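Local coordinates for succinylglutamate desuccinylase (Chromobacterium violaceum, PDB 1YW4), which probably hydrolyses N-succinyl-L-glutamate to succinate and L-glutamate with the help of one zinc ion, the last step of arginine breakdown by the AST pathway, at residues A[150-155]-A[216-221]; A[183-188]-A[253-258]; A[259-264]-A[324-329]; A[282-287]-A[305-310]. One frame throughout, in Å; residues are numbered along the deposited sequence.

Contact 1. Residues A[150-155]-A[216-221]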
loop_
_atom_site.group_PDB
_atom_site.type_symbol
_atom_site.label_atom_id
_atom_site.label_comp_id
_atom_site.label_asym_id
_atom_site.label_seq_id
_atom_site.Cartn_x
_atom_site.Cartn_y
_atom_site.Cartn_z
ATOM N N THR A 150 4.322 -25.699 8.759
ATOM C CA THR A 150 5.739 -25.466 9.050
ATOM C C THR A 150 6.359 -25.519 7.654
ATOM O O THR A 150 5.674 -25.866 6.689
ATOM C CB THR A 150 6.397 -26.508 10.017
ATOM O OG1 THR A 150 6.049 -27.843 9.639
ATOM C CG2 THR A 150 5.973 -26.236 11.469
ATOM N N ALA A 151 7.632 -25.162 7.526
ATOM C CA ALA A 151 8.254 -25.145 6.205
ATOM C C ALA A 151 9.739 -25.473 6.225
ATOM O O ALA A 151 10.388 -25.343 7.250
ATOM C CB ALA A 151 8.041 -23.763 5.554
ATOM N N ILE A 152 10.264 -25.907 5.078
ATOM C CA ILE A 152 11.679 -26.243 4.951
ATOM C C ILE A 152 12.500 -24.959 4.839
ATOM O O ILE A 152 13.499 -24.798 5.534
ATOM C CB ILE A 152 11.953 -27.104 3.692
ATOM C CG1 ILE A 152 11.343 -28.501 3.849
ATOM C CG2 ILE A 152 13.460 -27.215 3.449
ATOM C CD1 ILE A 152 9.835 -28.543 3.729
ATOM N N ARG A 153 12.085 -24.051 3.957
ATOM C CA ARG A 153 12.797 -22.781 3.767
ATOM C C ARG A 153 12.542 -21.883 4.973
ATOM O O ARG A 153 11.397 -21.715 5.396
ATOM C CB ARG A 153 12.320 -22.082 2.486
ATOM C CG ARG A 153 13.007 -20.739 2.188
ATOM C CD ARG A 153 12.395 -20.044 0.974
ATOM N NE ARG A 153 12.460 -20.871 -0.232
ATOM C CZ ARG A 153 13.582 -21.158 -0.883
ATOM N NH1 ARG A 153 14.744 -20.683 -0.446
ATOM N NH2 ARG A 153 13.541 -21.916 -1.970
ATOM N N GLY A 154 13.615 -21.318 5.521
ATOM C CA GLY A 154 13.502 -20.442 6.674
ATOM C C GLY A 154 12.933 -19.081 6.321
ATOM O O GLY A 154 12.671 -18.784 5.153
ATOM N N SER A 155 12.755 -18.237 7.327
ATOM C CA SER A 155 12.191 -16.921 7.096
ATOM C C SER A 155 12.726 -15.849 8.045
ATOM O O SER A 155 13.091 -16.146 9.179
ATOM C CB SER A 155 10.669 -17.009 7.217
ATOM O OG SER A 155 10.075 -15.729 7.253
ATOM N N GLY A 216 7.023 -22.459 11.884
ATOM C CA GLY A 216 8.439 -22.766 11.980
ATOM C C GLY A 216 9.026 -23.746 10.972
ATOM O O GLY A 216 8.552 -23.877 9.837
ATOM N N LYS A 217 10.064 -24.454 11.405
ATOM C CA LYS A 217 10.778 -25.410 10.560
ATOM C C LYS A 217 10.116 -26.776 10.436
ATOM O O LYS A 217 9.644 -27.337 11.424
ATOM C CB LYS A 217 12.205 -25.591 11.097
ATOM C CG LYS A 217 12.954 -24.281 11.350
ATOM C CD LYS A 217 14.235 -24.510 12.137
ATOM C CE LYS A 217 14.961 -23.201 12.451
ATOM N NZ LYS A 217 16.240 -23.444 13.194
ATOM N N ALA A 218 10.102 -27.312 9.219
ATOM C CA ALA A 218 9.518 -28.626 8.976
ATOM C C ALA A 218 10.496 -29.700 9.450
ATOM O O ALA A 218 11.699 -29.617 9.193
ATOM C CB ALA A 218 9.213 -28.811 7.495
ATOM N N ARG A 219 9.967 -30.698 10.147
ATOM C CA ARG A 219 10.767 -31.791 10.682
ATOM C C ARG A 219 9.880 -33.019 10.829
ATOM O O ARG A 219 8.669 -32.899 11.006
ATOM C CB ARG A 219 11.332 -31.418 12.063
ATOM C CG ARG A 219 12.455 -30.388 12.063
ATOM C CD ARG A 219 13.805 -31.056 11.850
ATOM N NE ARG A 219 14.917 -30.128 12.025
ATOM C CZ ARG A 219 15.141 -29.068 11.256
ATOM N NH1 ARG A 219 16.179 -28.286 11.497
ATOM N NH2 ARG A 219 14.336 -28.796 10.239
ATOM N N PRO A 220 10.471 -34.217 10.746
ATOM C CA PRO A 220 9.685 -35.448 10.884
ATOM C C PRO A 220 9.298 -35.657 12.348
ATOM O O PRO A 220 9.829 -34.985 13.235
ATOM C CB PRO A 220 10.643 -36.517 10.371
ATOM C CG PRO A 220 11.963 -35.998 10.850
ATOM C CD PRO A 220 11.896 -34.521 10.520
ATOM N N PHE A 221 8.361 -36.570 12.595
ATOM C CA PHE A 221 7.921 -36.864 13.961
ATOM C C PHE A 221 9.117 -37.236 14.844
ATOM O O PHE A 221 10.005 -37.974 14.416
ATOM C CB PHE A 221 6.920 -38.031 13.970
ATOM C CG PHE A 221 5.580 -37.701 13.365
ATOM C CD1 PHE A 221 4.715 -36.810 13.992
ATOM C CD2 PHE A 221 5.179 -38.298 12.173
ATOM C CE1 PHE A 221 3.460 -36.516 13.436
ATOM C CE2 PHE A 221 3.931 -38.012 11.608
ATOM C CZ PHE A 221 3.069 -37.121 12.241
HETATM O O HOH W 1 7.687 -29.616 11.701
#
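Gly216 meets the strand end at Ala151 through its carbonyl: Ala151 N donates to Gly216 O over 2.8 Å, lying in the carbonyl plane, with a 155° angle at hydrogen. The same oxygen rests against CA and CB of Thr150. Lys217 follows as the parallel bridge partner of Ala151. Its CA makes a CA-H...O contact of 3.3 Å with Ala151 O while its CB points away from the strand end. This pairing extends two neighbouring parallel strands, 143-151 and 209-215, of the catalytic domain, which belongs to the zinc-exopeptidase clan; just before the bridge, strand 143-151 supplies the zinc ligand His149 and strand 209-215 the predicted catalytic Glu214. At Ala218 the backbone N returns a bond to Ala151 O, 2.8 Å long, but the donor sits 60° above the carbonyl plane. Ala218 CB packs on Ala151 C at 3.6 Å and receives Ile152 CD1 at 3.8 Å. Thr150 OG1, placed between its own backbone N and carbonyl carbon (chi1 46°), lies over Ala218 CA and reaches a water at 3.2 Å. That water may donate to Lys217 O and accepts from Arg219 N at 3.0 Å, while Arg219 O is bonded to Thr60 OG1.

Contact 2. Residues A[183-188]-A[253-258]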
loop_
_atom_site.group_PDB
_atom_site.type_symbol
_atom_site.label_atom_id
_atom_site.label_comp_id
_atom_site.label_asym_id
_atom_site.label_seq_id
_atom_site.Cartn_x
_atom_site.Cartn_y
_atom_site.Cartn_z
ATOM N N CYS A 183 1.128 -14.199 20.394
ATOM C CA CYS A 183 1.079 -15.644 20.232
ATOM C C CYS A 183 2.410 -16.116 19.662
ATOM O O CYS A 183 2.783 -17.284 19.789
ATOM C CB CYS A 183 -0.051 -16.017 19.278
ATOM S SG CYS A 183 -0.007 -17.703 18.676
ATOM N N GLY A 184 3.119 -15.192 19.024
ATOM C CA GLY A 184 4.402 -15.516 18.436
ATOM C C GLY A 184 4.522 -15.042 17.001
ATOM O O GLY A 184 5.628 -14.832 16.510
ATOM N N ILE A 185 3.389 -14.880 16.319
ATOM C CA ILE A 185 3.408 -14.423 14.935
ATOM C C ILE A 185 4.168 -13.102 14.892
ATOM O O ILE A 185 3.884 -12.194 15.672
ATOM C CB ILE A 185 1.979 -14.205 14.394
ATOM C CG1 ILE A 185 1.151 -15.480 14.586
ATOM C CG2 ILE A 185 2.033 -13.830 12.925
ATOM C CD1 ILE A 185 1.755 -16.710 13.917
ATOM N N GLU A 186 5.128 -12.998 13.976
ATOM C CA GLU A 186 5.950 -11.803 13.858
ATOM C C GLU A 186 5.636 -10.985 12.612
ATOM O O GLU A 186 6.193 -9.904 12.421
ATOM C CB GLU A 186 7.431 -12.199 13.849
ATOM C CG GLU A 186 7.820 -13.162 14.965
ATOM C CD GLU A 186 9.259 -13.631 14.863
ATOM O OE1 GLU A 186 9.630 -14.576 15.592
ATOM O OE2 GLU A 186 10.024 -13.058 14.059
ATOM N N ALA A 187 4.747 -11.499 11.767
ATOM C CA ALA A 187 4.371 -10.812 10.538
ATOM C C ALA A 187 3.137 -11.445 9.910
ATOM O O ALA A 187 2.872 -12.633 10.104
ATOM C CB ALA A 187 5.531 -10.842 9.549
ATOM N N VAL A 188 2.387 -10.647 9.156
ATOM C CA VAL A 188 1.183 -11.137 8.496
ATOM C C VAL A 188 1.144 -10.731 7.026
ATOM O O VAL A 188 1.366 -9.570 6.682
ATOM C CB VAL A 188 -0.098 -10.601 9.179
ATOM C CG1 VAL A 188 -1.329 -11.232 8.535
ATOM C CG2 VAL A 188 -0.065 -10.900 10.661
ATOM N N ASP A 253 2.216 -1.262 15.293
ATOM C CA ASP A 253 3.576 -0.776 15.074
ATOM C C ASP A 253 4.599 -1.867 15.378
ATOM O O ASP A 253 5.800 -1.678 15.181
ATOM C CB ASP A 253 3.859 0.450 15.948
ATOM C CG ASP A 253 2.961 1.627 15.614
ATOM O OD1 ASP A 253 2.908 2.015 14.425
ATOM O OD2 ASP A 253 2.313 2.165 16.540
ATOM N N LYS A 254 4.116 -3.009 15.854
ATOM C CA LYS A 254 4.991 -4.129 16.179
ATOM C C LYS A 254 4.741 -5.323 15.258
ATOM O O LYS A 254 5.580 -6.217 15.144
ATOM C CB LYS A 254 4.783 -4.549 17.638
ATOM C CG LYS A 254 5.653 -5.715 18.072
ATOM C CD LYS A 254 5.429 -6.061 19.532
ATOM C CE LYS A 254 6.375 -7.161 19.978
ATOM N NZ LYS A 254 7.798 -6.767 19.785
ATOM N N LEU A 255 3.587 -5.334 14.601
ATOM C CA LEU A 255 3.241 -6.429 13.700
ATOM C C LEU A 255 3.237 -5.953 12.253
ATOM O O LEU A 255 2.240 -5.443 11.759
ATOM C CB LEU A 255 1.863 -6.998 14.054
ATOM C CG LEU A 255 1.382 -8.235 13.288
ATOM C CD1 LEU A 255 2.275 -9.427 13.604
ATOM C CD2 LEU A 255 -0.053 -8.542 13.677
ATOM N N PRO A 256 4.366 -6.108 11.557
ATOM C CA PRO A 256 4.423 -5.672 10.158
ATOM C C PRO A 256 3.515 -6.494 9.235
ATOM O O PRO A 256 3.454 -7.720 9.330
ATOM C CB PRO A 256 5.909 -5.806 9.809
ATOM C CG PRO A 256 6.392 -6.894 10.725
ATOM C CD PRO A 256 5.671 -6.611 12.022
ATOM N N LEU A 257 2.803 -5.802 8.351
ATOM C CA LEU A 257 1.907 -6.449 7.404
ATOM C C LEU A 257 2.469 -6.270 5.997
ATOM O O LEU A 257 3.152 -5.281 5.714
ATOM C CB LEU A 257 0.513 -5.821 7.474
ATOM C CG LEU A 257 -0.144 -5.698 8.854
ATOM C CD1 LEU A 257 -1.430 -4.894 8.707
ATOM C CD2 LEU A 257 -0.447 -7.072 9.446
ATOM N N PHE A 258 2.174 -7.221 5.118
ATOM C CA PHE A 258 2.653 -7.166 3.745
ATOM C C PHE A 258 1.603 -7.653 2.751
ATOM O O PHE A 258 0.655 -8.343 3.114
ATOM C CB PHE A 258 3.918 -8.023 3.581
ATOM C CG PHE A 258 5.058 -7.623 4.487
ATOM C CD1 PHE A 258 5.139 -8.105 5.793
ATOM C CD2 PHE A 258 6.046 -6.754 4.034
ATOM C CE1 PHE A 258 6.195 -7.727 6.642
ATOM C CE2 PHE A 258 7.106 -6.368 4.869
ATOM C CZ PHE A 258 7.177 -6.857 6.173
#
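Val188 and Leu257 form the tight part of this contact, a parallel bridge with Val188 CB only 3.6 Å from Leu257 CD2. Two backbone bonds flank it: Val188 N to Pro256 O at 3.1 Å, nearly straight at 164°, and Phe258 N to Val188 O at 2.9 Å. Both acceptors also take CA-H...O contacts, the shorter being 3.2 Å from Leu257 CA to Val188 O. Leu255 completes the buried side. Its CG stands anti to the backbone N (chi1 -175°), and from there the two methyls part: CD2 meets Val188 CG2 at 3.8 Å, and CD1 abuts the backbone at Ala187 N at 3.7 Å. Leu177 of helix 174-181 touches both Val188 and Leu255. Also buried, Ala187 CB approaches the edge of the Phe258 ring, near its plane, at 4.3 Å from CE1. The bridge joins strand 187-190 of the catalytic domain to strand 257-265, assigned to the barrel-sandwich hybrid domain, consistent with a junction between the two. The partly exposed side is looser: there the Pro256 ring leans its CD on Glu186 O at 3.4 Å without a hydrogen bond, and the Glu186 side chain makes no contact with 253-258.

Contact 3. Residues A[259-264]-A[324-329]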
loop_
_atom_site.group_PDB
_atom_site.type_symbol
_atom_site.label_atom_id
_atom_site.label_comp_id
_atom_site.label_asym_id
_atom_site.label_seq_id
_atom_site.Cartn_x
_atom_site.Cartn_y
_atom_site.Cartn_z
ATOM N N ARG A 259 1.780 -7.279 1.492
ATOM C CA ARG A 259 0.891 -7.710 0.430
ATOM C C ARG A 259 1.768 -7.910 -0.796
ATOM O O ARG A 259 2.858 -7.333 -0.899
ATOM C CB ARG A 259 -0.185 -6.654 0.148
ATOM C CG ARG A 259 0.351 -5.381 -0.482
ATOM C CD ARG A 259 -0.749 -4.363 -0.715
ATOM N NE ARG A 259 -0.257 -3.213 -1.470
ATOM C CZ ARG A 259 -0.953 -2.097 -1.671
ATOM N NH1 ARG A 259 -2.175 -1.977 -1.168
ATOM N NH2 ARG A 259 -0.426 -1.104 -2.377
ATOM N N ALA A 260 1.304 -8.739 -1.719
ATOM C CA ALA A 260 2.057 -8.989 -2.936
ATOM C C ALA A 260 2.105 -7.702 -3.752
ATOM O O ALA A 260 1.114 -6.978 -3.841
ATOM C CB ALA A 260 1.391 -10.091 -3.741
ATOM N N LYS A 261 3.262 -7.415 -4.334
ATOM C CA LYS A 261 3.421 -6.227 -5.162
ATOM C C LYS A 261 3.340 -6.680 -6.618
ATOM O O LYS A 261 2.605 -6.104 -7.417
ATOM C CB LYS A 261 4.770 -5.559 -4.888
ATOM C CG LYS A 261 5.008 -4.265 -5.654
ATOM C CD LYS A 261 6.358 -3.657 -5.302
ATOM C CE LYS A 261 6.664 -2.430 -6.158
ATOM N NZ LYS A 261 8.019 -1.862 -5.866
ATOM N N TYR A 262 4.098 -7.723 -6.946
ATOM C CA TYR A 262 4.121 -8.292 -8.292
ATOM C C TYR A 262 4.850 -9.638 -8.276
ATOM O O TYR A 262 5.671 -9.896 -7.393
ATOM C CB TYR A 262 4.818 -7.349 -9.283
ATOM C CG TYR A 262 6.288 -7.103 -8.999
ATOM C CD1 TYR A 262 6.688 -6.099 -8.115
ATOM C CD2 TYR A 262 7.278 -7.871 -9.620
ATOM C CE1 TYR A 262 8.037 -5.860 -7.854
ATOM C CE2 TYR A 262 8.633 -7.644 -9.365
ATOM C CZ TYR A 262 9.003 -6.633 -8.481
ATOM O OH TYR A 262 10.334 -6.389 -8.223
ATOM N N ASP A 263 4.552 -10.491 -9.252
ATOM C CA ASP A 263 5.193 -11.799 -9.328
ATOM C C ASP A 263 6.378 -11.772 -10.283
ATOM O O ASP A 263 6.398 -11.007 -11.251
ATOM C CB ASP A 263 4.206 -12.869 -9.800
ATOM C CG ASP A 263 2.967 -12.943 -8.938
ATOM O OD1 ASP A 263 3.089 -12.831 -7.702
ATOM O OD2 ASP A 263 1.870 -13.128 -9.500
ATOM N N LEU A 264 7.369 -12.610 -10.002
ATOM C CA LEU A 264 8.557 -12.704 -10.841
ATOM C C LEU A 264 8.292 -13.722 -11.938
ATOM O O LEU A 264 8.632 -14.894 -11.795
ATOM C CB LEU A 264 9.758 -13.155 -10.007
ATOM C CG LEU A 264 10.250 -12.182 -8.937
ATOM C CD1 LEU A 264 11.280 -12.864 -8.058
ATOM C CD2 LEU A 264 10.839 -10.946 -9.613
ATOM N N VAL A 324 7.324 -10.727 -4.995
ATOM C CA VAL A 324 7.893 -9.570 -4.329
ATOM C C VAL A 324 6.770 -8.913 -3.534
ATOM O O VAL A 324 5.746 -8.512 -4.096
ATOM C CB VAL A 324 8.476 -8.568 -5.349
ATOM C CG1 VAL A 324 8.956 -7.311 -4.635
ATOM C CG2 VAL A 324 9.634 -9.216 -6.105
ATOM N N VAL A 325 6.953 -8.833 -2.221
ATOM C CA VAL A 325 5.953 -8.224 -1.357
ATOM C C VAL A 325 6.419 -6.848 -0.897
ATOM O O VAL A 325 7.611 -6.539 -0.942
ATOM C CB VAL A 325 5.682 -9.090 -0.100
ATOM C CG1 VAL A 325 5.127 -10.448 -0.506
ATOM C CG2 VAL A 325 6.968 -9.260 0.704
ATOM N N GLU A 326 5.460 -6.034 -0.460
ATOM C CA GLU A 326 5.713 -4.682 0.035
ATOM C C GLU A 326 4.894 -4.452 1.300
ATOM O O GLU A 326 3.880 -5.111 1.525
ATOM C CB GLU A 326 5.300 -3.650 -1.016
ATOM C CG GLU A 326 3.827 -3.740 -1.387
ATOM C CD GLU A 326 3.400 -2.680 -2.377
ATOM O OE1 GLU A 326 2.203 -2.654 -2.715
ATOM O OE2 GLU A 326 4.254 -1.882 -2.814
ATOM N N PRO A 327 5.320 -3.501 2.140
ATOM C CA PRO A 327 4.615 -3.186 3.387
ATOM C C PRO A 327 3.138 -2.884 3.133
ATOM O O PRO A 327 2.782 -2.294 2.112
ATOM C CB PRO A 327 5.370 -1.961 3.908
ATOM C CG PRO A 327 6.776 -2.193 3.411
ATOM C CD PRO A 327 6.532 -2.673 1.994
ATOM N N ALA A 328 2.285 -3.303 4.058
ATOM C CA ALA A 328 0.853 -3.071 3.937
ATOM C C ALA A 328 0.369 -2.352 5.184
ATOM O O ALA A 328 0.709 -2.733 6.303
ATOM C CB ALA A 328 0.107 -4.395 3.767
ATOM N N ARG A 329 -0.419 -1.305 4.984
ATOM C CA ARG A 329 -0.943 -0.526 6.095
ATOM C C ARG A 329 -2.452 -0.710 6.190
ATOM O O ARG A 329 -3.134 -0.802 5.172
ATOM C CB ARG A 329 -0.613 0.959 5.890
ATOM C CG ARG A 329 0.878 1.271 5.724
ATOM C CD ARG A 329 1.664 1.025 7.005
ATOM N NE ARG A 329 1.229 1.883 8.107
ATOM C CZ ARG A 329 1.399 3.202 8.152
ATOM N NH1 ARG A 329 1.998 3.838 7.155
ATOM N NH2 ARG A 329 0.966 3.891 9.199
HETATM O O HOH W 2 6.852 -0.932 -2.985
#
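A classic beta bulge interrupts the antiparallel pairing of strands 257-265 and 320-328 in the AstE/AspA barrel-sandwich hybrid domain. Lys261 and Tyr262 both face Val324, shifting the register by one residue. Val324 O takes a firm bond from Lys261 N at 2.7 Å and only a weak one from Tyr262 N at 3.4 Å, while Val324 N donates back to Tyr262 O. Lys261 is the residue whose backbone departs from an extended form. Before the bulge the pairing is regular: Arg259 and Glu326 exchange two backbone bonds as a hydrogen-bonded pair. The N-to-C directions of segments 259-264 and 324-328 lie 142° apart.

At the second bulge residue, Tyr262 CG lies between its backbone N and carbonyl carbon (chi1 64°), and the ring turns one face to Val324. Val324 CB stands over that face, offset toward the rim and 3.9 Å from the centroid, a CH-pi contact; CG1 reaches CE1, and CG2 touches CZ and OH. On the same side of the pairing, Lys261 crosses Glu326 at about a right angle, and a water that donates to Glu326 OE2 at 2.8 Å also accepts weakly from Lys261 NZ.

The salt bridge of Arg259 marks the subunit interface, because NH2 also pairs with Glu326 of the second subunit. Within the chain, Arg259 NE, 2.8 Å away, meets Glu326 OE1 on its anti side and NH2, at 3.1 Å, on its syn side, both from one face of the carboxylate, whose plane is turned 37° from the guanidinium.

Contact 4. Residues A[282-287]-A[305-310]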
loop_
_atom_site.group_PDB
_atom_site.type_symbol
_atom_site.label_atom_id
_atom_site.label_comp_id
_atom_site.label_asym_id
_atom_site.label_seq_id
_atom_site.Cartn_x
_atom_site.Cartn_y
_atom_site.Cartn_z
ATOM N N PHE A 282 10.811 -13.455 3.072
ATOM C CA PHE A 282 10.716 -12.085 3.570
ATOM C C PHE A 282 12.065 -11.386 3.604
ATOM O O PHE A 282 12.241 -10.393 4.308
ATOM C CB PHE A 282 10.068 -12.065 4.957
ATOM C CG PHE A 282 8.610 -12.440 4.949
ATOM C CD1 PHE A 282 7.661 -11.598 4.371
ATOM C CD2 PHE A 282 8.187 -13.643 5.510
ATOM C CE1 PHE A 282 6.307 -11.953 4.353
ATOM C CE2 PHE A 282 6.840 -14.004 5.497
ATOM C CZ PHE A 282 5.898 -13.161 4.920
ATOM N N THR A 283 13.025 -11.906 2.843
ATOM C CA THR A 283 14.341 -11.280 2.787
ATOM C C THR A 283 14.184 -9.909 2.133
ATOM O O THR A 283 13.630 -9.802 1.040
ATOM C CB THR A 283 15.334 -12.112 1.957
ATOM O OG1 THR A 283 15.651 -13.320 2.657
ATOM C CG2 THR A 283 16.611 -11.324 1.710
ATOM N N LEU A 284 14.674 -8.873 2.811
ATOM C CA LEU A 284 14.597 -7.496 2.329
ATOM C C LEU A 284 15.441 -7.261 1.074
ATOM O O LEU A 284 16.605 -7.660 1.013
ATOM C CB LEU A 284 15.059 -6.529 3.428
ATOM C CG LEU A 284 14.957 -5.022 3.149
ATOM C CD1 LEU A 284 13.532 -4.548 3.435
ATOM C CD2 LEU A 284 15.946 -4.250 4.042
ATOM N N LEU A 285 14.847 -6.611 0.076
ATOM C CA LEU A 285 15.544 -6.310 -1.172
ATOM C C LEU A 285 15.959 -4.836 -1.188
ATOM O O LEU A 285 15.125 -3.949 -1.309
ATOM C CB LEU A 285 14.641 -6.610 -2.372
ATOM C CG LEU A 285 14.339 -8.067 -2.764
ATOM C CD1 LEU A 285 14.993 -9.064 -1.803
ATOM C CD2 LEU A 285 12.839 -8.250 -2.794
ATOM N N PRO A 286 17.265 -4.558 -1.077
ATOM C CA PRO A 286 17.742 -3.169 -1.076
ATOM C C PRO A 286 17.457 -2.400 -2.358
ATOM O O PRO A 286 17.277 -2.988 -3.423
ATOM C CB PRO A 286 19.236 -3.321 -0.801
ATOM C CG PRO A 286 19.563 -4.632 -1.455
ATOM C CD PRO A 286 18.395 -5.504 -1.035
ATOM N N ASP A 287 17.405 -1.076 -2.248
ATOM C CA ASP A 287 17.151 -0.234 -3.408
ATOM C C ASP A 287 18.321 -0.381 -4.374
ATOM O O ASP A 287 19.461 -0.066 -4.034
ATOM C CB ASP A 287 17.003 1.227 -2.981
ATOM C CG ASP A 287 16.741 2.149 -4.152
ATOM O OD1 ASP A 287 15.687 1.998 -4.808
ATOM O OD2 ASP A 287 17.591 3.026 -4.420
ATOM N N GLU A 305 12.131 -1.383 0.530
ATOM C CA GLU A 305 10.990 -1.806 1.334
ATOM C C GLU A 305 10.468 -3.183 0.926
ATOM O O GLU A 305 9.827 -3.873 1.718
ATOM C CB GLU A 305 9.856 -0.780 1.217
ATOM C CG GLU A 305 10.090 0.514 1.988
ATOM C CD GLU A 305 9.989 0.321 3.489
ATOM O OE1 GLU A 305 10.812 -0.437 4.051
ATOM O OE2 GLU A 305 9.080 0.922 4.105
ATOM N N GLU A 306 10.747 -3.582 -0.312
ATOM C CA GLU A 306 10.277 -4.866 -0.804
ATOM C C GLU A 306 11.047 -6.057 -0.225
ATOM O O GLU A 306 12.178 -5.921 0.232
ATOM C CB GLU A 306 10.342 -4.904 -2.334
ATOM C CG GLU A 306 10.446 -3.545 -3.004
ATOM C CD GLU A 306 11.892 -3.133 -3.235
ATOM O OE1 GLU A 306 12.575 -2.716 -2.263
ATOM O OE2 GLU A 306 12.346 -3.251 -4.398
ATOM N N ARG A 307 10.408 -7.222 -0.232
ATOM C CA ARG A 307 11.018 -8.442 0.276
ATOM C C ARG A 307 10.607 -9.583 -0.649
ATOM O O ARG A 307 9.554 -9.531 -1.283
ATOM C CB ARG A 307 10.538 -8.732 1.704
ATOM C CG ARG A 307 10.845 -7.632 2.716
ATOM C CD ARG A 307 10.130 -7.892 4.035
ATOM N NE ARG A 307 10.484 -6.914 5.064
ATOM C CZ ARG A 307 11.547 -7.003 5.856
ATOM N NH1 ARG A 307 12.374 -8.037 5.747
ATOM N NH2 ARG A 307 11.787 -6.052 6.755
ATOM N N ILE A 308 11.442 -10.608 -0.727
ATOM C CA ILE A 308 11.155 -11.753 -1.578
ATOM C C ILE A 308 10.389 -12.779 -0.743
ATOM O O ILE A 308 10.651 -12.947 0.450
ATOM C CB ILE A 308 12.480 -12.367 -2.123
ATOM C CG1 ILE A 308 12.199 -13.366 -3.252
ATOM C CG2 ILE A 308 13.225 -13.046 -0.996
ATOM C CD1 ILE A 308 11.434 -12.772 -4.429
ATOM N N LEU A 309 9.432 -13.455 -1.361
ATOM C CA LEU A 309 8.653 -14.450 -0.640
ATOM C C LEU A 309 8.408 -15.666 -1.526
ATOM O O LEU A 309 8.087 -15.527 -2.704
ATOM C CB LEU A 309 7.325 -13.839 -0.187
ATOM C CG LEU A 309 6.409 -14.720 0.664
ATOM C CD1 LEU A 309 7.139 -15.156 1.933
ATOM C CD2 LEU A 309 5.146 -13.945 1.025
ATOM N N PHE A 310 8.589 -16.852 -0.953
ATOM C CA PHE A 310 8.389 -18.115 -1.663
ATOM C C PHE A 310 9.139 -18.226 -2.994
ATOM O O PHE A 310 8.556 -18.574 -4.017
ATOM C CB PHE A 310 6.893 -18.339 -1.894
ATOM C CG PHE A 310 6.086 -18.322 -0.632
ATOM C CD1 PHE A 310 4.819 -17.752 -0.609
ATOM C CD2 PHE A 310 6.597 -18.871 0.541
ATOM C CE1 PHE A 310 4.070 -17.721 0.566
ATOM C CE2 PHE A 310 5.861 -18.848 1.719
ATOM C CZ PHE A 310 4.592 -18.270 1.734
#
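Arg307 NH1 donates to Phe282 O at 2.8 Å, with the oxygen in the guanidinium plane. The Arg307 side chain is extended from CG to NE, with CG beside the backbone N and anti to the carbonyl carbon (chi1 -59°), and it carries its CB, CG and CD past the same Phe282 O. Three backbone bonds join the two segments: Leu285 N to Glu306 O at 2.8 Å, almost linear at 174°; Ile308 N to Thr283 O at 2.9 Å; and Phe282 N to Ile308 O at 2.7 Å, the last more bent. Phe282 and Thr283 thus both face Ile308, which fits a G1 beta bulge, and Phe282 has the positive phi of its first position. The pairing is antiparallel and lies at the edge of the hybrid domain's strand array within this chain, where the short, weakly bonded strand 283-284 comes last and 307-309 pairs on its other side with 320-328. Leu284 and Arg307 form its non-hydrogen-bonded pair; Leu284 CD1 lies over the centre of the guanidinium, 4.0 Å from Arg307 CZ. Inward, Leu285 CD2 presses on the backbone at Arg307 C (3.4 Å) and its CD1 approaches Ile308 CB, while Thr283 CB meets Ile308 CG2 at 3.7 Å. At the other end Phe282 and Leu309 run side by side, pointing the same way. Leu309 CD1 stands over one face of the Phe282 ring, offset toward the rim, 3.8 Å from the centroid and only 14° off the normal, in a CH-pi contact. The Phe157 and Phe160 rings meet Phe282 edge-to-face.

How the contacts relate
Contact 1 lies in the catalytic domain, contacts 3 and 4 in the hybrid domain, and contact 2 joins a strand of the one to a strand of the other. Along the chain, contacts 1 and 2 interleave, contact 3 opens after contact 2 closes, and both segments of contact 4 fall between those of contact 3. Strand 257-265 serves contacts 2 and 3, whose centres are 15 Å apart; strands 320-328 and 307-309, as neighbours, tie contact 3 to contact 4, centres only 9 Å apart. Pairing therefore passes step by step from 187-190 to 283-284. Contact 4, though 20 Å from contact 1 between centres, touches it where Phe282 packs on Ser155, bringing the hybrid domain up beside the zinc-bearing region.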